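Local coordinates for putative diflavin flavoprotein A 3 (PDB 6H0C) that probably carries electrons from NADH to oxygen, reducing it to water, this chain being its flavodiiron core of metallo-beta-lactamase-like and flavodoxin-like parts, at residues 16-22 and 179-183. Residues are numbered along the deposited sequence; the frame is centred on the assembly and turned at random.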
loop_
_atom_site.group_PDB
_atom_site.type_symbol
_atom_site.label_atom_id
_atom_site.label_comp_id
_atom_site.label_asym_id
_atom_site.label_seq_id
_atom_site.Cartn_x
_atom_site.Cartn_y
_atom_site.Cartn_z
ATOM N N VAL A 16 21.542 -1.053 -4.545
ATOM C CA VAL A 16 20.248 -0.373 -4.654
ATOM C C VAL A 16 20.201 0.563 -5.870
ATOM O O VAL A 16 21.185 1.226 -6.220
ATOM C CB VAL A 16 19.901 0.436 -3.389
ATOM C CG1 VAL A 16 20.842 1.619 -3.234
ATOM C CG2 VAL A 16 18.466 0.924 -3.468
ATOM N N PHE A 17 19.055 0.572 -6.531
ATOM C CA PHE A 17 18.780 1.511 -7.612
ATOM C C PHE A 17 17.630 2.388 -7.152
ATOM O O PHE A 17 16.485 1.932 -7.137
ATOM C CB PHE A 17 18.397 0.782 -8.915
ATOM C CG PHE A 17 19.515 -0.010 -9.536
ATOM C CD1 PHE A 17 20.134 0.438 -10.691
ATOM C CD2 PHE A 17 19.938 -1.207 -8.977
ATOM C CE1 PHE A 17 21.173 -0.287 -11.278
ATOM C CE2 PHE A 17 20.974 -1.937 -9.554
ATOM C CZ PHE A 17 21.591 -1.471 -10.711
ATOM N N ARG A 18 17.912 3.623 -6.750
ATOM C CA ARG A 18 16.837 4.502 -6.297
ATOM C C ARG A 18 16.364 5.393 -7.442
ATOM O O ARG A 18 17.068 6.317 -7.846
ATOM C CB ARG A 18 17.280 5.360 -5.100
ATOM C CG ARG A 18 17.885 4.557 -3.948
ATOM C CD ARG A 18 17.715 5.260 -2.612
ATOM N NE ARG A 18 18.228 6.627 -2.644
ATOM C CZ ARG A 18 17.754 7.621 -1.898
ATOM N NH1 ARG A 18 18.279 8.838 -2.002
ATOM N NH2 ARG A 18 16.752 7.400 -1.046
ATOM N N SER A 19 15.180 5.099 -7.975
ATOM C CA SER A 19 14.544 5.999 -8.934
ATOM C C SER A 19 14.005 7.201 -8.172
ATOM O O SER A 19 13.101 7.064 -7.339
ATOM C CB SER A 19 13.429 5.295 -9.699
ATOM O OG SER A 19 13.950 4.205 -10.442
ATOM N N ARG A 20 14.563 8.376 -8.443
ATOM C CA ARG A 20 14.265 9.536 -7.619
ATOM C C ARG A 20 13.444 10.573 -8.368
ATOM O O ARG A 20 13.692 10.839 -9.544
ATOM C CB ARG A 20 15.566 10.164 -7.103
ATOM C CG ARG A 20 16.502 9.180 -6.400
ATOM C CD ARG A 20 17.668 9.895 -5.722
ATOM N NE ARG A 20 18.457 10.665 -6.678
ATOM C CZ ARG A 20 19.255 11.674 -6.348
ATOM N NH1 ARG A 20 19.370 12.039 -5.074
ATOM N NH2 ARG A 20 19.937 12.321 -7.289
ATOM N N THR A 21 12.455 11.142 -7.678
ATOM C CA THR A 21 11.727 12.302 -8.187
ATOM C C THR A 21 11.661 13.372 -7.095
ATOM O O THR A 21 11.329 13.080 -5.945
ATOM C CB THR A 21 10.294 11.934 -8.677
ATOM O OG1 THR A 21 9.665 13.096 -9.225
ATOM C CG2 THR A 21 9.424 11.386 -7.548
ATOM N N TRP A 22 12.008 14.606 -7.443
ATOM C CA TRP A 22 11.976 15.687 -6.465
ATOM C C TRP A 22 10.577 16.299 -6.411
ATOM O O TRP A 22 10.188 16.899 -5.413
ATOM C CB TRP A 22 13.034 16.750 -6.786
ATOM C CG TRP A 22 14.409 16.380 -6.276
ATOM C CD1 TRP A 22 14.935 16.653 -5.033
ATOM C CD2 TRP A 22 15.417 15.654 -6.984
ATOM N NE1 TRP A 22 16.213 16.144 -4.937
ATOM C CE2 TRP A 22 16.530 15.526 -6.120
ATOM C CE3 TRP A 22 15.484 15.092 -8.263
ATOM C CZ2 TRP A 22 17.693 14.866 -6.498
ATOM C CZ3 TRP A 22 16.645 14.437 -8.642
ATOM C CH2 TRP A 22 17.735 14.331 -7.764
ATOM N N CYS A 179 12.773 12.677 -1.116
ATOM C CA CYS A 179 13.872 12.580 -2.055
ATOM C C CYS A 179 15.058 13.374 -1.528
ATOM O O CYS A 179 14.951 14.563 -1.241
ATOM C CB CYS A 179 13.447 13.093 -3.429
ATOM S SG CYS A 179 14.701 12.873 -4.696
ATOM N N GLY A 180 16.187 12.700 -1.379
ATOM C CA GLY A 180 17.392 13.349 -0.917
ATOM C C GLY A 180 18.583 12.651 -1.531
ATOM O O GLY A 180 18.422 11.640 -2.217
ATOM N N ASP A 181 19.775 13.188 -1.286
ATOM C CA ASP A 181 21.001 12.614 -1.830
ATOM C C ASP A 181 21.499 11.462 -0.981
ATOM O O ASP A 181 22.191 10.581 -1.482
ATOM C CB ASP A 181 22.091 13.678 -1.947
ATOM C CG ASP A 181 21.835 14.651 -3.079
ATOM O OD1 ASP A 181 21.257 14.235 -4.115
ATOM O OD2 ASP A 181 22.214 15.835 -2.927
ATOM N N GLN A 182 21.140 11.467 0.299
ATOM C CA GLN A 182 21.570 10.409 1.214
ATOM C C GLN A 182 20.891 9.079 0.907
ATOM O O GLN A 182 19.663 8.976 0.935
ATOM C CB GLN A 182 21.298 10.809 2.664
ATOM C CG GLN A 182 22.132 11.975 3.116
ATOM C CD GLN A 182 23.546 11.886 2.569
ATOM O OE1 GLN A 182 24.251 10.895 2.793
ATOM N NE2 GLN A 182 23.961 12.912 1.822
ATOM N N VAL A 183 21.695 8.063 0.609
ATOM C CA VAL A 183 21.165 6.728 0.361
ATOM C C VAL A 183 20.777 6.063 1.681
ATOM O O VAL A 183 19.838 5.269 1.742
ATOM C CB VAL A 183 22.183 5.851 -0.393
ATOM C CG1 VAL A 183 21.700 4.393 -0.468
ATOM C CG2 VAL A 183 22.433 6.427 -1.782
HETATM O O HOH W 1 15.762 9.710 -0.186
HETATM O O HOH W 2 21.653 14.946 -6.672
#
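R20 of strand 14-21 grips the loop 179-183 through one nitrogen. Its NH1 donates to G180 O at 3.0 Å, a bent bond that reaches the carbonyl from above its plane. The same NH1 donates a nearly straight hydrogen bond (173°), part of a salt bridge, to D181 OD1 at 3.1 Å, meeting the anti lone pair of that oxygen. Both acceptors lie near the guanidinium plane, whereas the carboxylate is turned 39° from it. A water accepts from R20 NH2 and donates to D181 OD1, closing a ring beside the direct bridge; NH2 also pairs with D4 of the edge strand 4-11.

R18 brings a second guanidinium to the same carbonyl, its NH1 2.8 Å from G180 O, while V183 CA and Q182 O lie over one face. Its NH1 is hydrogen-bonded to Q6, and another water accepts from its NH2 and, weakly, from G180 N.

The sulfur of C179, swung anti to its backbone N, sits over the five-membered ring of W22, 3.5 Å from the ring centroid and 9° off the normal. The same SG packs 3.7 Å from R20 CB. At the far end V16 CG1 and V183 CG1 meet tip to tip at 4.0 Å.

The contact ties the seven-stranded sheet of the metallo-beta-lactamase-like domain, through its strand 14-21, to the loop leading into helix 189-202. Two arginines gathered round one peptide oxygen probably polarise that carbonyl, while D181 and D4 would offset the charge of R20 at this partly buried seam.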